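Local coordinates for prolyl endopeptidase (Myxococcus xanthus, PDB 2BKL), which probably cleaves oligopeptides on the carboxyl side of proline and, much less readily, of alanine, as a serine peptidase of family S9A, at residues 64-69 and 467-472. Sequence-based numbering, arbitrary orientation.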
loop_
_atom_site.group_PDB
_atom_site.type_symbol
_atom_site.label_atom_id
_atom_site.label_comp_id
_atom_site.label_asym_id
_atom_site.label_seq_id
_atom_site.Cartn_x
_atom_site.Cartn_y
_atom_site.Cartn_z
ATOM N N LYS A 64 2.508 23.621 4.723
ATOM C CA LYS A 64 2.839 24.189 3.417
ATOM C C LYS A 64 4.363 24.228 3.196
ATOM O O LYS A 64 4.853 23.900 2.120
ATOM C CB LYS A 64 2.201 25.575 3.263
ATOM C CG LYS A 64 2.167 26.045 1.833
ATOM C CD LYS A 64 1.430 27.370 1.704
ATOM C CE LYS A 64 1.672 27.997 0.331
ATOM N NZ LYS A 64 3.036 28.582 0.251
ATOM N N GLU A 65 5.113 24.575 4.236
ATOM C CA GLU A 65 6.564 24.603 4.196
ATOM C C GLU A 65 7.144 23.193 3.994
ATOM O O GLU A 65 8.182 23.015 3.348
ATOM C CB GLU A 65 7.065 25.255 5.494
ATOM C CG GLU A 65 8.549 25.310 5.748
ATOM C CD GLU A 65 8.903 26.171 6.967
ATOM O OE1 GLU A 65 8.075 26.264 7.930
ATOM O OE2 GLU A 65 10.019 26.755 6.971
ATOM N N LEU A 66 6.455 22.184 4.518
ATOM C CA LEU A 66 6.975 20.817 4.526
ATOM C C LEU A 66 6.532 19.977 3.344
ATOM O O LEU A 66 7.300 19.149 2.853
ATOM C CB LEU A 66 6.533 20.094 5.804
ATOM C CG LEU A 66 7.169 20.579 7.099
ATOM C CD1 LEU A 66 6.471 19.964 8.278
ATOM C CD2 LEU A 66 8.670 20.287 7.097
ATOM N N PHE A 67 5.288 20.126 2.902
ATOM C CA PHE A 67 4.710 19.188 1.914
ATOM C C PHE A 67 5.049 19.527 0.470
ATOM O O PHE A 67 4.994 18.649 -0.398
ATOM C CB PHE A 67 3.184 19.089 2.035
ATOM C CG PHE A 67 2.690 18.329 3.223
ATOM C CD1 PHE A 67 3.532 17.893 4.241
ATOM C CD2 PHE A 67 1.344 18.093 3.335
ATOM C CE1 PHE A 67 3.010 17.172 5.329
ATOM C CE2 PHE A 67 0.810 17.398 4.421
ATOM C CZ PHE A 67 1.654 16.953 5.425
ATOM N N TYR A 68 5.323 20.796 0.172
ATOM C CA TYR A 68 5.786 21.158 -1.174
ATOM C C TYR A 68 7.288 20.988 -1.165
ATOM O O TYR A 68 7.982 21.641 -0.392
ATOM C CB TYR A 68 5.396 22.586 -1.523
ATOM C CG TYR A 68 3.919 22.772 -1.808
ATOM C CD1 TYR A 68 3.363 22.356 -3.008
ATOM C CD2 TYR A 68 3.070 23.387 -0.868
ATOM C CE1 TYR A 68 2.002 22.542 -3.277
ATOM C CE2 TYR A 68 1.732 23.567 -1.107
ATOM C CZ TYR A 68 1.167 23.140 -2.300
ATOM O OH TYR A 68 -0.200 23.314 -2.518
ATOM N N THR A 69 7.793 20.056 -1.964
ATOM C CA THR A 69 9.222 19.777 -1.994
ATOM C C THR A 69 9.744 19.729 -3.420
ATOM O O THR A 69 8.979 19.602 -4.390
ATOM C CB THR A 69 9.559 18.415 -1.358
ATOM O OG1 THR A 69 9.089 17.374 -2.208
ATOM C CG2 THR A 69 8.843 18.208 -0.043
ATOM N N SER A 467 4.770 14.771 7.800
ATOM C CA SER A 467 3.498 15.052 8.447
ATOM C C SER A 467 3.508 14.937 9.960
ATOM O O SER A 467 2.665 15.526 10.606
ATOM C CB SER A 467 2.381 14.174 7.878
ATOM O OG SER A 467 2.605 12.794 8.154
ATOM N N ILE A 468 4.442 14.170 10.514
ATOM C CA ILE A 468 4.524 13.981 11.950
ATOM C C ILE A 468 5.339 15.078 12.650
ATOM O O ILE A 468 5.368 15.142 13.866
ATOM C CB ILE A 468 5.094 12.594 12.338
ATOM C CG1 ILE A 468 6.602 12.513 12.102
ATOM C CG2 ILE A 468 4.306 11.467 11.667
ATOM C CD1 ILE A 468 7.210 11.274 12.726
ATOM N N LEU A 469 6.000 15.966 11.911
ATOM C CA LEU A 469 6.915 16.898 12.560
ATOM C C LEU A 469 6.241 17.911 13.515
ATOM O O LEU A 469 6.738 18.097 14.604
ATOM C CB LEU A 469 7.846 17.594 11.562
ATOM C CG LEU A 469 8.834 16.636 10.892
ATOM C CD1 LEU A 469 9.597 17.388 9.800
ATOM C CD2 LEU A 469 9.801 16.035 11.893
ATOM N N PRO A 470 5.129 18.557 13.167
ATOM C CA PRO A 470 4.430 19.419 14.140
ATOM C C PRO A 470 4.026 18.667 15.430
ATOM O O PRO A 470 4.118 19.193 16.542
ATOM C CB PRO A 470 3.217 19.913 13.342
ATOM C CG PRO A 470 3.726 19.895 11.976
ATOM C CD PRO A 470 4.492 18.616 11.839
ATOM N N TRP A 471 3.690 17.394 15.284
ATOM C CA TRP A 471 3.319 16.563 16.423
ATOM C C TRP A 471 4.511 16.375 17.354
ATOM O O TRP A 471 4.399 16.628 18.551
ATOM C CB TRP A 471 2.778 15.234 15.906
ATOM C CG TRP A 471 2.241 14.285 16.948
ATOM C CD1 TRP A 471 2.836 13.133 17.414
ATOM C CD2 TRP A 471 1.020 14.416 17.654
ATOM N NE1 TRP A 471 2.044 12.558 18.375
ATOM C CE2 TRP A 471 0.896 13.302 18.500
ATOM C CE3 TRP A 471 -0.012 15.354 17.628
ATOM C CZ2 TRP A 471 -0.205 13.125 19.337
ATOM C CZ3 TRP A 471 -1.109 15.169 18.438
ATOM C CH2 TRP A 471 -1.196 14.052 19.276
ATOM N N LEU A 472 5.656 16.017 16.790
ATOM C CA LEU A 472 6.881 15.821 17.565
ATOM C C LEU A 472 7.300 17.131 18.214
ATOM O O LEU A 472 7.703 17.157 19.371
ATOM C CB LEU A 472 8.021 15.305 16.686
ATOM C CG LEU A 472 7.801 13.975 15.947
ATOM C CD1 LEU A 472 9.060 13.588 15.230
ATOM C CD2 LEU A 472 7.343 12.855 16.866
#
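Leu66 and Leu469 meet methyl to methyl, CD2 of Leu66 standing 4.1 Å from CD1 of Leu469, the two side chains lying obliquely to one another. Each branch of the Leu66 fork has its own neighbour: CD1 approaches CD of Pro470 at 4.3 Å. The fork is directed there because CG lies anti to the carbonyl carbon (chi1 -70°), on a CB that already faces the second helix. Around this apolar pair, Val408 also touches Leu66, Tyr415 packs on Leu469, and Pro470 rests on Leu59, Arg62 and Phe63 one to two turns back in helix 56-67.

The contact illustrates how the two pieces of a prolyl oligopeptidase catalytic domain are joined: N-terminal helix 56-67 packs against the alpha/beta-hydrolase part that follows the propeller. The whole beta-propeller is inserted in sequence between the two segments.

The ring of Phe67 is used differently, by its edge: CZ is 3.8 Å from CB of Ser467, and CE1 is 3.8 Å from CA of Ser467, an atom lying in the plane of the ring. No hydrogen bond joins the segments; the ring also meets that of Phe63 in its own helix, and the Phe67 side chain touches Ser664 of helix 657-674.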